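G-protein alpha subunit Galpha7 (Naegleria fowleri, PDB 6NE6) probably binds and hydrolyses GTP as the alpha subunit of a heterotrimeric G protein, acting as a signalling switch between active and inactive states. Local coordinates at residues 198-203 and 241-246; 245-250 and 298-303; 81-86 and 104-109; 58-63 and 113-118. All coordinates share one frame; numbering follows the deposited sequence. Where two conformers were deposited one is given.

Interaction 1. Residues 198-203 and 241-246; sequences DSILFV and TLVYLL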
loop_
_atom_site.group_PDB
_atom_site.type_symbol
_atom_site.label_atom_id
_atom_site.label_comp_id
_atom_site.label_asym_id
_atom_site.label_seq_id
_atom_site.Cartn_x
_atom_site.Cartn_y
_atom_site.Cartn_z
ATOM N N ASP A 198 -0.367 -22.323 3.780
ATOM C CA ASP A 198 -1.269 -22.698 4.868
ATOM C C ASP A 198 -2.378 -21.678 5.102
ATOM O O ASP A 198 -3.485 -22.050 5.517
ATOM C CB ASP A 198 -0.463 -22.894 6.151
ATOM C CG ASP A 198 0.571 -24.004 6.011
ATOM O OD1 ASP A 198 0.346 -25.096 6.583
ATOM O OD2 ASP A 198 1.586 -23.786 5.300
ATOM N N SER A 199 -2.114 -20.403 4.835
ATOM C CA SER A 199 -3.091 -19.349 5.066
ATOM C C SER A 199 -2.874 -18.251 4.037
ATOM O O SER A 199 -1.751 -18.036 3.577
ATOM C CB SER A 199 -2.962 -18.784 6.489
ATOM O OG SER A 199 -3.885 -17.736 6.734
ATOM N N ILE A 200 -3.952 -17.557 3.697
ATOM C CA ILE A 200 -3.926 -16.418 2.788
ATOM C C ILE A 200 -4.419 -15.206 3.558
ATOM O O ILE A 200 -5.463 -15.278 4.213
ATOM C CB ILE A 200 -4.821 -16.666 1.562
ATOM C CG1 ILE A 200 -4.220 -17.754 0.673
ATOM C CG2 ILE A 200 -5.084 -15.339 0.793
ATOM C CD1 ILE A 200 -5.229 -18.309 -0.339
ATOM N N LEU A 201 -3.682 -14.101 3.463
ATOM C CA LEU A 201 -4.134 -12.797 3.952
ATOM C C LEU A 201 -4.538 -12.004 2.723
ATOM O O LEU A 201 -3.677 -11.539 1.967
ATOM C CB LEU A 201 -3.047 -12.064 4.729
ATOM C CG LEU A 201 -2.401 -12.790 5.909
ATOM C CD1 LEU A 201 -1.575 -11.807 6.716
ATOM C CD2 LEU A 201 -3.473 -13.461 6.777
ATOM N N PHE A 202 -5.849 -11.866 2.515
ATOM C CA PHE A 202 -6.379 -11.095 1.400
ATOM C C PHE A 202 -6.462 -9.647 1.862
ATOM O O PHE A 202 -7.244 -9.325 2.760
ATOM C CB PHE A 202 -7.748 -11.616 0.973
ATOM C CG PHE A 202 -8.145 -11.156 -0.392
ATOM C CD1 PHE A 202 -8.595 -9.862 -0.602
ATOM C CD2 PHE A 202 -8.027 -12.010 -1.474
ATOM C CE1 PHE A 202 -8.934 -9.433 -1.884
ATOM C CE2 PHE A 202 -8.370 -11.599 -2.740
ATOM C CZ PHE A 202 -8.817 -10.301 -2.947
ATOM N N VAL A 203 -5.651 -8.774 1.275
ATOM C CA VAL A 203 -5.510 -7.408 1.781
ATOM C C VAL A 203 -6.273 -6.455 0.874
ATOM O O VAL A 203 -6.030 -6.421 -0.343
ATOM C CB VAL A 203 -4.035 -6.991 1.861
ATOM C CG1 VAL A 203 -3.916 -5.597 2.488
ATOM C CG2 VAL A 203 -3.220 -8.026 2.638
ATOM N N THR A 241 -6.231 -24.458 2.877
ATOM C CA THR A 241 -5.721 -23.126 3.195
ATOM C C THR A 241 -6.786 -22.287 3.905
ATOM O O THR A 241 -7.944 -22.264 3.487
ATOM C CB THR A 241 -5.276 -22.437 1.899
ATOM O OG1 THR A 241 -4.279 -23.242 1.256
ATOM C CG2 THR A 241 -4.702 -21.042 2.162
ATOM N N LEU A 242 -6.393 -21.595 4.976
ATOM C CA LEU A 242 -7.282 -20.671 5.676
ATOM C C LEU A 242 -7.191 -19.295 5.038
ATOM O O LEU A 242 -6.105 -18.845 4.686
ATOM C CB LEU A 242 -6.898 -20.552 7.154
ATOM C CG LEU A 242 -6.891 -21.837 7.962
ATOM C CD1 LEU A 242 -6.356 -21.531 9.350
ATOM C CD2 LEU A 242 -8.297 -22.396 8.019
ATOM N N VAL A 243 -8.324 -18.605 4.912
ATOM C CA VAL A 243 -8.350 -17.300 4.255
ATOM C C VAL A 243 -8.834 -16.241 5.239
ATOM O O VAL A 243 -9.923 -16.369 5.808
ATOM C CB VAL A 243 -9.240 -17.320 2.995
ATOM C CG1 VAL A 243 -9.144 -16.006 2.266
ATOM C CG2 VAL A 243 -8.819 -18.473 2.074
ATOM N N TYR A 244 -8.028 -15.189 5.416
ATOM C CA TYR A 244 -8.362 -14.036 6.234
ATOM C C TYR A 244 -8.504 -12.803 5.353
ATOM O O TYR A 244 -7.766 -12.642 4.378
ATOM C CB TYR A 244 -7.271 -13.778 7.276
ATOM C CG TYR A 244 -7.094 -14.905 8.253
ATOM C CD1 TYR A 244 -7.784 -14.909 9.463
ATOM C CD2 TYR A 244 -6.238 -15.963 7.982
ATOM C CE1 TYR A 244 -7.632 -15.937 10.366
ATOM C CE2 TYR A 244 -6.089 -17.004 8.885
ATOM C CZ TYR A 244 -6.790 -16.987 10.069
ATOM O OH TYR A 244 -6.624 -18.024 10.968
ATOM N N LEU A 245 -9.452 -11.932 5.691
ATOM C CA LEU A 245 -9.593 -10.642 5.024
ATOM C C LEU A 245 -9.006 -9.569 5.931
ATOM O O LEU A 245 -9.415 -9.448 7.092
ATOM C CB LEU A 245 -11.063 -10.333 4.716
ATOM C CG LEU A 245 -11.295 -8.956 4.065
ATOM C CD1 LEU A 245 -10.606 -8.855 2.689
ATOM C CD2 LEU A 245 -12.790 -8.660 3.962
ATOM N N LEU A 246 -8.041 -8.807 5.411
ATOM C CA LEU A 246 -7.423 -7.705 6.146
ATOM C C LEU A 246 -7.843 -6.397 5.484
ATOM O O LEU A 246 -7.487 -6.144 4.328
ATOM C CB LEU A 246 -5.906 -7.843 6.148
ATOM C CG LEU A 246 -5.283 -8.664 7.269
ATOM C CD1 LEU A 246 -5.762 -10.118 7.225
ATOM C CD2 LEU A 246 -3.766 -8.572 7.136
#

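Interaction 2. Residues 245-250 and 298-303; sequences LLLNKH and RDVFFV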
loop_
_atom_site.group_PDB
_atom_site.type_symbol
_atom_site.label_atom_id
_atom_site.label_comp_id
_atom_site.label_asym_id
_atom_site.label_seq_id
_atom_site.Cartn_x
_atom_site.Cartn_y
_atom_site.Cartn_z
ATOM N N LEU A 245 -9.452 -11.932 5.691
ATOM C CA LEU A 245 -9.593 -10.642 5.024
ATOM C C LEU A 245 -9.006 -9.569 5.931
ATOM O O LEU A 245 -9.415 -9.448 7.092
ATOM C CB LEU A 245 -11.063 -10.333 4.716
ATOM C CG LEU A 245 -11.295 -8.956 4.065
ATOM C CD1 LEU A 245 -10.606 -8.855 2.689
ATOM C CD2 LEU A 245 -12.790 -8.660 3.962
ATOM N N LEU A 246 -8.041 -8.807 5.411
ATOM C CA LEU A 246 -7.423 -7.705 6.146
ATOM C C LEU A 246 -7.843 -6.397 5.484
ATOM O O LEU A 246 -7.487 -6.144 4.328
ATOM C CB LEU A 246 -5.906 -7.843 6.148
ATOM C CG LEU A 246 -5.283 -8.664 7.269
ATOM C CD1 LEU A 246 -5.762 -10.118 7.225
ATOM C CD2 LEU A 246 -3.766 -8.572 7.136
ATOM N N LEU A 247 -8.596 -5.576 6.208
ATOM C CA LEU A 247 -9.014 -4.271 5.696
ATOM C C LEU A 247 -7.984 -3.278 6.215
ATOM O O LEU A 247 -7.995 -2.916 7.395
ATOM C CB LEU A 247 -10.446 -3.948 6.125
ATOM C CG LEU A 247 -11.477 -4.922 5.524
ATOM C CD1 LEU A 247 -12.889 -4.733 6.111
ATOM C CD2 LEU A 247 -11.520 -4.805 4.013
ATOM N N ASN A 248 -7.074 -2.872 5.330
ATOM C CA ASN A 248 -5.856 -2.159 5.657
ATOM C C ASN A 248 -6.060 -0.653 5.487
ATOM O O ASN A 248 -7.102 -0.184 5.011
ATOM C CB ASN A 248 -4.718 -2.684 4.766
ATOM C CG ASN A 248 -3.358 -2.137 5.142
ATOM O OD1 ASN A 248 -3.071 -1.867 6.309
ATOM N ND2 ASN A 248 -2.507 -1.969 4.139
ATOM N N LYS A 249 -5.055 0.106 5.913
ATOM C CA LYS A 249 -5.080 1.572 5.876
ATOM C C LYS A 249 -6.213 2.134 6.731
ATOM O O LYS A 249 -6.787 3.178 6.409
ATOM C CB LYS A 249 -5.150 2.098 4.436
ATOM C CG LYS A 249 -4.105 1.473 3.507
ATOM C CD LYS A 249 -4.109 2.129 2.135
ATOM C CE LYS A 249 -3.088 1.474 1.211
ATOM N NZ LYS A 249 -3.013 2.208 -0.101
ATOM N N HIS A 250 -6.506 1.451 7.841
ATOM C CA HIS A 250 -7.616 1.838 8.712
ATOM C C HIS A 250 -7.473 3.280 9.198
ATOM O O HIS A 250 -8.430 4.057 9.157
ATOM C CB HIS A 250 -7.695 0.871 9.901
ATOM C CG HIS A 250 -8.646 1.302 10.971
ATOM N ND1 HIS A 250 -8.299 2.196 11.957
ATOM C CD2 HIS A 250 -9.924 0.930 11.233
ATOM C CE1 HIS A 250 -9.330 2.390 12.760
ATOM N NE2 HIS A 250 -10.326 1.622 12.351
ATOM N N ARG A 298 -12.081 -17.164 7.225
ATOM C CA ARG A 298 -11.861 -17.540 8.610
ATOM C C ARG A 298 -12.200 -16.382 9.544
ATOM O O ARG A 298 -12.875 -16.573 10.570
ATOM C CB ARG A 298 -10.413 -17.981 8.789
ATOM C CG ARG A 298 -10.056 -18.318 10.185
ATOM C CD ARG A 298 -10.774 -19.563 10.650
ATOM N NE ARG A 298 -10.308 -19.891 11.985
ATOM C CZ ARG A 298 -10.651 -20.979 12.660
ATOM N NH1 ARG A 298 -11.474 -21.873 12.122
ATOM N NH2 ARG A 298 -10.167 -21.164 13.876
ATOM N N ASP A 299 -11.736 -15.180 9.209
ATOM C CA ASP A 299 -12.031 -14.000 10.017
ATOM C C ASP A 299 -11.746 -12.751 9.184
ATOM O O ASP A 299 -11.180 -12.824 8.091
ATOM C CB ASP A 299 -11.213 -14.029 11.315
ATOM C CG ASP A 299 -11.947 -13.412 12.494
ATOM O OD1 ASP A 299 -12.918 -12.648 12.287
ATOM O OD2 ASP A 299 -11.536 -13.695 13.634
ATOM N N VAL A 300 -12.136 -11.594 9.722
ATOM C CA VAL A 300 -11.898 -10.295 9.096
ATOM C C VAL A 300 -11.260 -9.387 10.137
ATOM O O VAL A 300 -11.733 -9.328 11.276
ATOM C CB VAL A 300 -13.195 -9.656 8.558
ATOM C CG1 VAL A 300 -12.911 -8.270 8.012
ATOM C CG2 VAL A 300 -13.841 -10.528 7.480
ATOM N N PHE A 301 -10.175 -8.700 9.761
ATOM C CA PHE A 301 -9.442 -7.834 10.680
ATOM C C PHE A 301 -9.247 -6.463 10.053
ATOM O O PHE A 301 -8.944 -6.355 8.859
ATOM C CB PHE A 301 -8.045 -8.396 11.050
ATOM C CG PHE A 301 -8.076 -9.673 11.843
ATOM C CD1 PHE A 301 -8.071 -9.645 13.232
ATOM C CD2 PHE A 301 -8.076 -10.902 11.205
ATOM C CE1 PHE A 301 -8.090 -10.830 13.969
ATOM C CE2 PHE A 301 -8.086 -12.087 11.944
ATOM C CZ PHE A 301 -8.101 -12.049 13.311
ATOM N N PHE A 302 -9.403 -5.416 10.862
ATOM C CA PHE A 302 -8.980 -4.083 10.460
ATOM C C PHE A 302 -7.531 -3.907 10.869
ATOM O O PHE A 302 -7.128 -4.361 11.943
ATOM C CB PHE A 302 -9.835 -3.004 11.133
ATOM C CG PHE A 302 -11.290 -3.064 10.769
ATOM C CD1 PHE A 302 -11.724 -2.601 9.534
ATOM C CD2 PHE A 302 -12.218 -3.580 11.654
ATOM C CE1 PHE A 302 -13.057 -2.635 9.197
ATOM C CE2 PHE A 302 -13.561 -3.628 11.316
ATOM C CZ PHE A 302 -13.975 -3.155 10.082
ATOM N N VAL A 303 -6.746 -3.215 10.041
ATOM C CA VAL A 303 -5.337 -3.019 10.367
ATOM C C VAL A 303 -4.832 -1.721 9.746
ATOM O O VAL A 303 -5.384 -1.211 8.771
ATOM C CB VAL A 303 -4.485 -4.229 9.909
ATOM C CG1 VAL A 303 -4.404 -4.296 8.407
ATOM C CG2 VAL A 303 -3.090 -4.179 10.535
#

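Interaction 3. Residues 81-86 and 104-109; sequences EKIEGL and QDIAEL. With EDO (1,2-ethanediol), chain J.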
loop_
_atom_site.group_PDB
_atom_site.type_symbol
_atom_site.label_atom_id
_atom_site.label_comp_id
_atom_site.label_asym_id
_atom_site.label_seq_id
_atom_site.Cartn_x
_atom_site.Cartn_y
_atom_site.Cartn_z
ATOM N N GLU A 81 6.533 23.858 -15.144
ATOM C CA GLU A 81 6.859 23.380 -16.486
ATOM C C GLU A 81 8.161 22.584 -16.488
ATOM O O GLU A 81 8.269 21.561 -17.174
ATOM C CB GLU A 81 6.945 24.554 -17.463
ATOM C CG GLU A 81 5.614 25.198 -17.776
ATOM C CD GLU A 81 5.641 25.968 -19.084
ATOM O OE1 GLU A 81 5.281 25.383 -20.129
ATOM O OE2 GLU A 81 6.039 27.152 -19.069
ATOM N N LYS A 82 9.161 23.035 -15.727
ATOM C CA LYS A 82 10.413 22.285 -15.633
ATOM C C LYS A 82 10.173 20.886 -15.073
ATOM O O LYS A 82 10.684 19.895 -15.608
ATOM C CB LYS A 82 11.425 23.042 -14.765
ATOM C CG LYS A 82 12.590 22.165 -14.293
ATOM C CD LYS A 82 13.457 22.841 -13.227
ATOM C CE LYS A 82 14.543 21.884 -12.719
ATOM N NZ LYS A 82 15.513 22.512 -11.773
ATOM N N ILE A 83 9.382 20.792 -13.997
ATOM C CA ILE A 83 9.142 19.494 -13.379
ATOM C C ILE A 83 8.367 18.585 -14.323
ATOM O O ILE A 83 8.676 17.390 -14.438
ATOM C CB ILE A 83 8.435 19.679 -12.022
ATOM C CG1 ILE A 83 9.461 20.150 -10.977
ATOM C CG2 ILE A 83 7.730 18.394 -11.606
ATOM C CD1 ILE A 83 8.903 21.023 -9.847
ATOM N N GLU A 84 7.360 19.128 -15.018
ATOM C CA GLU A 84 6.632 18.364 -16.028
ATOM C C GLU A 84 7.577 17.748 -17.048
ATOM O O GLU A 84 7.463 16.561 -17.386
ATOM C CB GLU A 84 5.633 19.263 -16.751
ATOM C CG GLU A 84 4.397 19.625 -15.977
ATOM C CD GLU A 84 3.355 20.256 -16.875
ATOM O OE1 GLU A 84 3.679 21.260 -17.540
ATOM O OE2 GLU A 84 2.230 19.728 -16.946
ATOM N N GLY A 85 8.493 18.558 -17.583
ATOM C CA GLY A 85 9.434 18.053 -18.568
ATOM C C GLY A 85 10.319 16.952 -18.016
ATOM O O GLY A 85 10.593 15.960 -18.697
ATOM N N LEU A 86 10.782 17.113 -16.778
ATOM C CA LEU A 86 11.664 16.106 -16.196
ATOM C C LEU A 86 10.915 14.815 -15.906
ATOM O O LEU A 86 11.451 13.719 -16.125
ATOM C CB LEU A 86 12.319 16.638 -14.923
ATOM C CG LEU A 86 13.377 17.718 -15.122
ATOM C CD1 LEU A 86 13.861 18.223 -13.776
ATOM C CD2 LEU A 86 14.544 17.178 -15.947
ATOM N N GLN A 104 14.967 21.563 -4.382
ATOM C CA GLN A 104 14.533 22.892 -3.961
ATOM C C GLN A 104 13.316 23.345 -4.761
ATOM O O GLN A 104 12.396 23.955 -4.203
ATOM C CB GLN A 104 15.685 23.886 -4.097
ATOM C CG GLN A 104 16.883 23.604 -3.166
ATOM C CD GLN A 104 18.054 24.543 -3.409
ATOM O OE1 GLN A 104 18.004 25.717 -3.042
ATOM N NE2 GLN A 104 19.121 24.029 -4.034
ATOM N N ASP A 105 13.278 23.025 -6.063
ATOM C CA ASP A 105 12.126 23.399 -6.882
ATOM C C ASP A 105 10.858 22.684 -6.423
ATOM O O ASP A 105 9.787 23.291 -6.350
ATOM C CB ASP A 105 12.392 23.096 -8.359
ATOM C CG ASP A 105 13.354 24.084 -9.013
ATOM O OD1 ASP A 105 13.497 25.233 -8.532
ATOM O OD2 ASP A 105 13.964 23.701 -10.036
ATOM N N ILE A 106 10.954 21.391 -6.117
ATOM C CA ILE A 106 9.763 20.670 -5.684
ATOM C C ILE A 106 9.288 21.196 -4.337
ATOM O O ILE A 106 8.085 21.372 -4.119
ATOM C CB ILE A 106 10.037 19.157 -5.653
ATOM C CG1 ILE A 106 10.266 18.643 -7.082
ATOM C CG2 ILE A 106 8.877 18.415 -4.969
ATOM C CD1 ILE A 106 10.819 17.213 -7.160
ATOM N N ALA A 107 10.223 21.461 -3.412
ATOM C CA ALA A 107 9.842 22.019 -2.114
ATOM C C ALA A 107 9.181 23.384 -2.264
ATOM O O ALA A 107 8.231 23.709 -1.535
ATOM C CB ALA A 107 11.061 22.120 -1.201
ATOM N N GLU A 108 9.674 24.206 -3.193
ATOM C CA GLU A 108 9.030 25.494 -3.409
ATOM C C GLU A 108 7.628 25.309 -3.987
ATOM O O GLU A 108 6.677 25.977 -3.555
ATOM C CB GLU A 108 9.911 26.372 -4.307
ATOM C CG GLU A 108 9.531 27.838 -4.341
ATOM C CD GLU A 108 9.631 28.545 -2.986
ATOM O OE1 GLU A 108 10.552 28.247 -2.175
ATOM O OE2 GLU A 108 8.776 29.410 -2.726
ATOM N N LEU A 109 7.469 24.399 -4.954
ATOM C CA LEU A 109 6.136 24.157 -5.511
ATOM C C LEU A 109 5.177 23.561 -4.487
ATOM O O LEU A 109 3.960 23.743 -4.598
ATOM C CB LEU A 109 6.217 23.233 -6.724
ATOM C CG LEU A 109 6.207 23.843 -8.120
ATOM C CD1 LEU A 109 5.898 22.743 -9.133
ATOM C CD2 LEU A 109 5.203 24.981 -8.248
HETATM C C1 EDO J . 2.806 23.838 -15.841
HETATM O O1 EDO J . 2.920 23.646 -17.258
HETATM C C2 EDO J . 2.318 25.252 -15.560
HETATM O O2 EDO J . 1.308 25.615 -16.508
#

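Interaction 4. Residues 58-63 and 113-118; sequences MVLIQA and PAILQA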
loop_
_atom_site.group_PDB
_atom_site.type_symbol
_atom_site.label_atom_id
_atom_site.label_comp_id
_atom_site.label_asym_id
_atom_site.label_seq_id
_atom_site.Cartn_x
_atom_site.Cartn_y
_atom_site.Cartn_z
ATOM N N MET A 58 4.291 15.917 -10.347
ATOM C CA MET A 58 3.757 16.010 -11.702
ATOM C C MET A 58 2.246 15.841 -11.708
ATOM O O MET A 58 1.530 16.580 -12.400
ATOM C CB MET A 58 4.403 14.950 -12.591
ATOM C CG MET A 58 3.759 14.821 -13.943
ATOM S SD MET A 58 3.973 16.339 -14.871
ATOM C CE MET A 58 3.812 15.712 -16.542
ATOM N N VAL A 59 1.751 14.858 -10.955
ATOM C CA VAL A 59 0.313 14.616 -10.881
ATOM C C VAL A 59 -0.394 15.832 -10.310
ATOM O O VAL A 59 -1.448 16.245 -10.808
ATOM C CB VAL A 59 0.021 13.355 -10.049
ATOM C CG1 VAL A 59 -1.496 13.210 -9.819
ATOM C CG2 VAL A 59 0.557 12.122 -10.773
ATOM N N LEU A 60 0.184 16.437 -9.268
ATOM C CA LEU A 60 -0.406 17.647 -8.699
ATOM C C LEU A 60 -0.422 18.789 -9.709
ATOM O O LEU A 60 -1.409 19.524 -9.802
ATOM C CB LEU A 60 0.347 18.047 -7.426
ATOM C CG LEU A 60 0.042 17.107 -6.248
ATOM C CD1 LEU A 60 1.022 17.264 -5.114
ATOM C CD2 LEU A 60 -1.387 17.354 -5.749
ATOM N N ILE A 61 0.659 18.952 -10.480
ATOM C CA ILE A 61 0.677 20.001 -11.497
ATOM C C ILE A 61 -0.431 19.764 -12.511
ATOM O O ILE A 61 -1.187 20.681 -12.856
ATOM C CB ILE A 61 2.054 20.069 -12.181
ATOM C CG1 ILE A 61 3.111 20.562 -11.203
ATOM C CG2 ILE A 61 1.998 21.004 -13.419
ATOM C CD1 ILE A 61 4.555 20.264 -11.659
ATOM N N GLN A 62 -0.550 18.534 -13.010
ATOM C CA GLN A 62 -1.619 18.225 -13.961
ATOM C C GLN A 62 -2.987 18.477 -13.340
ATOM O O GLN A 62 -3.912 18.948 -14.016
ATOM C CB GLN A 62 -1.521 16.772 -14.434
ATOM C CG GLN A 62 -0.215 16.413 -15.110
ATOM C CD GLN A 62 0.254 17.489 -16.055
ATOM O OE1 GLN A 62 -0.465 17.900 -16.969
ATOM N NE2 GLN A 62 1.469 17.965 -15.833
ATOM N N ALA A 63 -3.123 18.169 -12.050
ATOM C CA ALA A 63 -4.391 18.373 -11.354
ATOM C C ALA A 63 -4.777 19.849 -11.325
ATOM O O ALA A 63 -5.960 20.183 -11.454
ATOM C CB ALA A 63 -4.300 17.810 -9.936
ATOM N N PRO A 113 -0.223 27.669 -3.688
ATOM C CA PRO A 113 -1.628 27.437 -3.308
ATOM C C PRO A 113 -2.402 26.577 -4.295
ATOM O O PRO A 113 -3.217 25.748 -3.866
ATOM C CB PRO A 113 -2.206 28.859 -3.205
ATOM C CG PRO A 113 -1.178 29.775 -3.807
ATOM C CD PRO A 113 0.145 29.090 -3.627
ATOM N N ALA A 114 -2.164 26.722 -5.602
ATOM C CA ALA A 114 -2.868 25.865 -6.558
ATOM C C ALA A 114 -2.538 24.398 -6.328
ATOM O O ALA A 114 -3.424 23.537 -6.383
ATOM C CB ALA A 114 -2.526 26.258 -7.995
ATOM N N ILE A 115 -1.260 24.099 -6.076
ATOM C CA ILE A 115 -0.832 22.732 -5.785
ATOM C C ILE A 115 -1.535 22.207 -4.536
ATOM O O ILE A 115 -2.013 21.068 -4.503
ATOM C CB ILE A 115 0.701 22.693 -5.628
ATOM C CG1 ILE A 115 1.366 22.980 -6.969
ATOM C CG2 ILE A 115 1.169 21.351 -5.042
ATOM C CD1 ILE A 115 1.156 21.855 -8.025
ATOM N N LEU A 116 -1.591 23.026 -3.486
ATOM C CA LEU A 116 -2.200 22.573 -2.238
ATOM C C LEU A 116 -3.712 22.405 -2.378
ATOM O O LEU A 116 -4.305 21.549 -1.709
ATOM C CB LEU A 116 -1.843 23.539 -1.095
ATOM C CG LEU A 116 -0.366 23.469 -0.661
ATOM C CD1 LEU A 116 0.000 24.497 0.419
ATOM C CD2 LEU A 116 0.014 22.051 -0.208
ATOM N N GLN A 117 -4.349 23.197 -3.238
ATOM C CA GLN A 117 -5.772 22.989 -3.516
ATOM C C GLN A 117 -5.989 21.654 -4.214
ATOM O O GLN A 117 -6.955 20.931 -3.927
ATOM C CB GLN A 117 -6.310 24.139 -4.375
ATOM C CG GLN A 117 -6.526 25.476 -3.628
ATOM C CD GLN A 117 -7.744 25.459 -2.707
ATOM O OE1 GLN A 117 -8.663 24.645 -2.877
ATOM N NE2 GLN A 117 -7.753 26.350 -1.724
ATOM N N ALA A 118 -5.106 21.319 -5.150
ATOM C CA ALA A 118 -5.185 20.012 -5.794
ATOM C C ALA A 118 -4.956 18.906 -4.778
ATOM O O ALA A 118 -5.646 17.877 -4.795
ATOM C CB ALA A 118 -4.164 19.927 -6.933
#

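Interaction 1. Residues 198-203 and 241-246
Y244 and L201 face the same side of two neighbouring parallel strands, 199-205 and 242-248, which with helix 221-235 form a beta-alpha-beta unit of the Ras-like domain. From its base outward, Y244 packs CB on L201 CD2 at 3.8 Å, CG lying slightly farther off, the two side chains crossing at a slant. CG is anti to the carbonyl carbon (chi1 -62°); farther out, the CD2-CE2 edge of the ring meets S199 OG, which sits in the ring plane 3.2 Å from both Y244 CD2 and CE2; S199 has two conformers, so this holds for one. Along the other edge CD1 packs toward F301 and CE1 toward R298, and at the tip OH is hydrogen-bonded to D321 of helix 308-326. On the same face L201 CD1 meets L246 CD2 at 3.9 Å. I200, on the other face, rests CG1 on T241 CG2 at 3.6 Å just before the second strand, the side chains crossing at about a right angle, while the F202 ring leads away to F229 and Y232. In the parallel ladder I200 N gives a 2.7 Å bond to L242 O, and Y244 N binds I200 O at 2.8 Å. The modelled S199 OG is a second donor to L242 O, from above the carbonyl plane. Backbone polarity is thus paired strand to strand between mostly hydrocarbon side-chain layers, the S199 and Y244 hydroxyls being polar exceptions on one face.

Interaction 2. Residues 245-250 and 298-303
N248 and V303 meet where strand 242-248 runs into the N-K-x-D motif, which in G proteins reads the guanine base; no nucleotide is bound in this model. V303 CG1 occupies the crowded position between backbone N and carbonyl carbon (chi1 69°), and there it lies 3.5 Å from N248 OD1. That oxygen accepts a hydrogen bond from A305 N and a weak one from K249 N, while ND2 binds S20 O in the probable P-loop, so the asparagine links the two loops. H250 N donates to V303 O at 3.0 Å, tying the first turn of helix 250-258 to the residue that follows the neighbouring strand. Behind this the strands pair in parallel: F301 N binds L245 O at 2.9 Å, and L247 N binds F301 O at 2.8 Å. L247 and F302 lie side by side, pointing the same way, with L247 CD1 3.7 Å from F302 CE1. The same methyl also touches V300 CG1 at 4.0 Å, and L245 CB packs on V300 CG2 at 3.9 Å. Strand 297-302 is outermost in the sheet of this chain. Helix 277-291 covers the face of L245, L247 and F302, with Y288 on both leucines and K281 making a cation-pi contact with the F302 ring; helix 308-326 covers the opposite face, I318 touching L246 and F301.

Interaction 3. Residues 81-86 and 104-109
The carboxylate of D105 is the flat group that meets K82 across this contact, a helix-helix packing in the all-helical domain of the G alpha fold. Two cations grip it by its oxygens: K82 NZ meets D105 OD2 nearly along the C-O axis in a salt bridge of 2.6 Å, and R79 NE forms a salt bridge with D105 OD1. Held at both oxygens, the carboxylate is probably fixed in its rotation. K82 reaches it by an extended chain whose CG is anti to the backbone N (chi1 164°), crossing D105 at about a right angle, and K82 CE also lies 3.3 Å from D105 OD2. Deeper in, the contact is hydrocarbon. I83 sends CD1 toward the other helix, the segment axes coming within 10.9 Å at closest, and touches I106 CG1 at 3.9 Å; two conformers of I83 are deposited, so this packing describes one of them. L54 and I61 of helix 39-66 also touch I83. The second carboxylate, on E84, turns another way: OE2 makes a salt bridge with K65, and OE1 takes a hydrogen bond from 1,2-ethanediol, probably a crystallisation additive. In the modelled conformer I83 CD1 meets L109 CD1 tip to tip at 3.5 Å.

Interaction 4. Residues 58-63 and 113-118
I115 pushes its CD1 methyl against the backbone of the 58-63 helix, landing 3.8 Å from both L60 C and I61 N. The bend that carries it there is in the second torsion: chi2 of -68° folds CD1 off the extended line. From this seat CD1 also touches L60 CB at 3.9 Å and I61 CG1 at the same distance. The other branch, I115 CG2, packs on L60 CD1 at 4.1 Å. The two side chains cross at about a right angle, both I115 branches lying near L60 CB. One turn on, A118 CB meets A63 CB at 3.7 Å and L60 CD2 at 4.0 Å. The alanines facing each other are consistent with the close approach of the helices, whose segment axes come within 8.6 Å and cross at 97°. No hydrogen bond joins the segments, and the side chains that meet are all apolar. Around this first shell, M57 and T64 also touch I115, F125 lies against A63 and I127 against L60. T64 is held in turn by its OG1, bonded to I61 O. At the start of the shorter helix E112 OE2 binds A114 N. In the helical domain this packing sets helix 113-120 across the long helix 39-66, while I61, besides touching I115 through CG1, also meets I83 and E84 of helix 74-89.

From the N terminus, helix 39-66 opens interaction 4 at 58-63, and before its partner 113-118 arrives the chain makes and closes interaction 3, between 81-86 and 104-109. The smaller loop is thus nested within the larger, and the two contacts touch through I61 and I83, tying four helices of the helical domain together. Interaction 1 follows: 198-203 waits for 241-246 to return through helix 221-235. Interaction 2 starts on the same strand, sharing L245 and L246, and closes at 298-303, adding the last strand to the sheet. Centres of interactions 2 and 4 lie about 32 Å apart, with no direct contact.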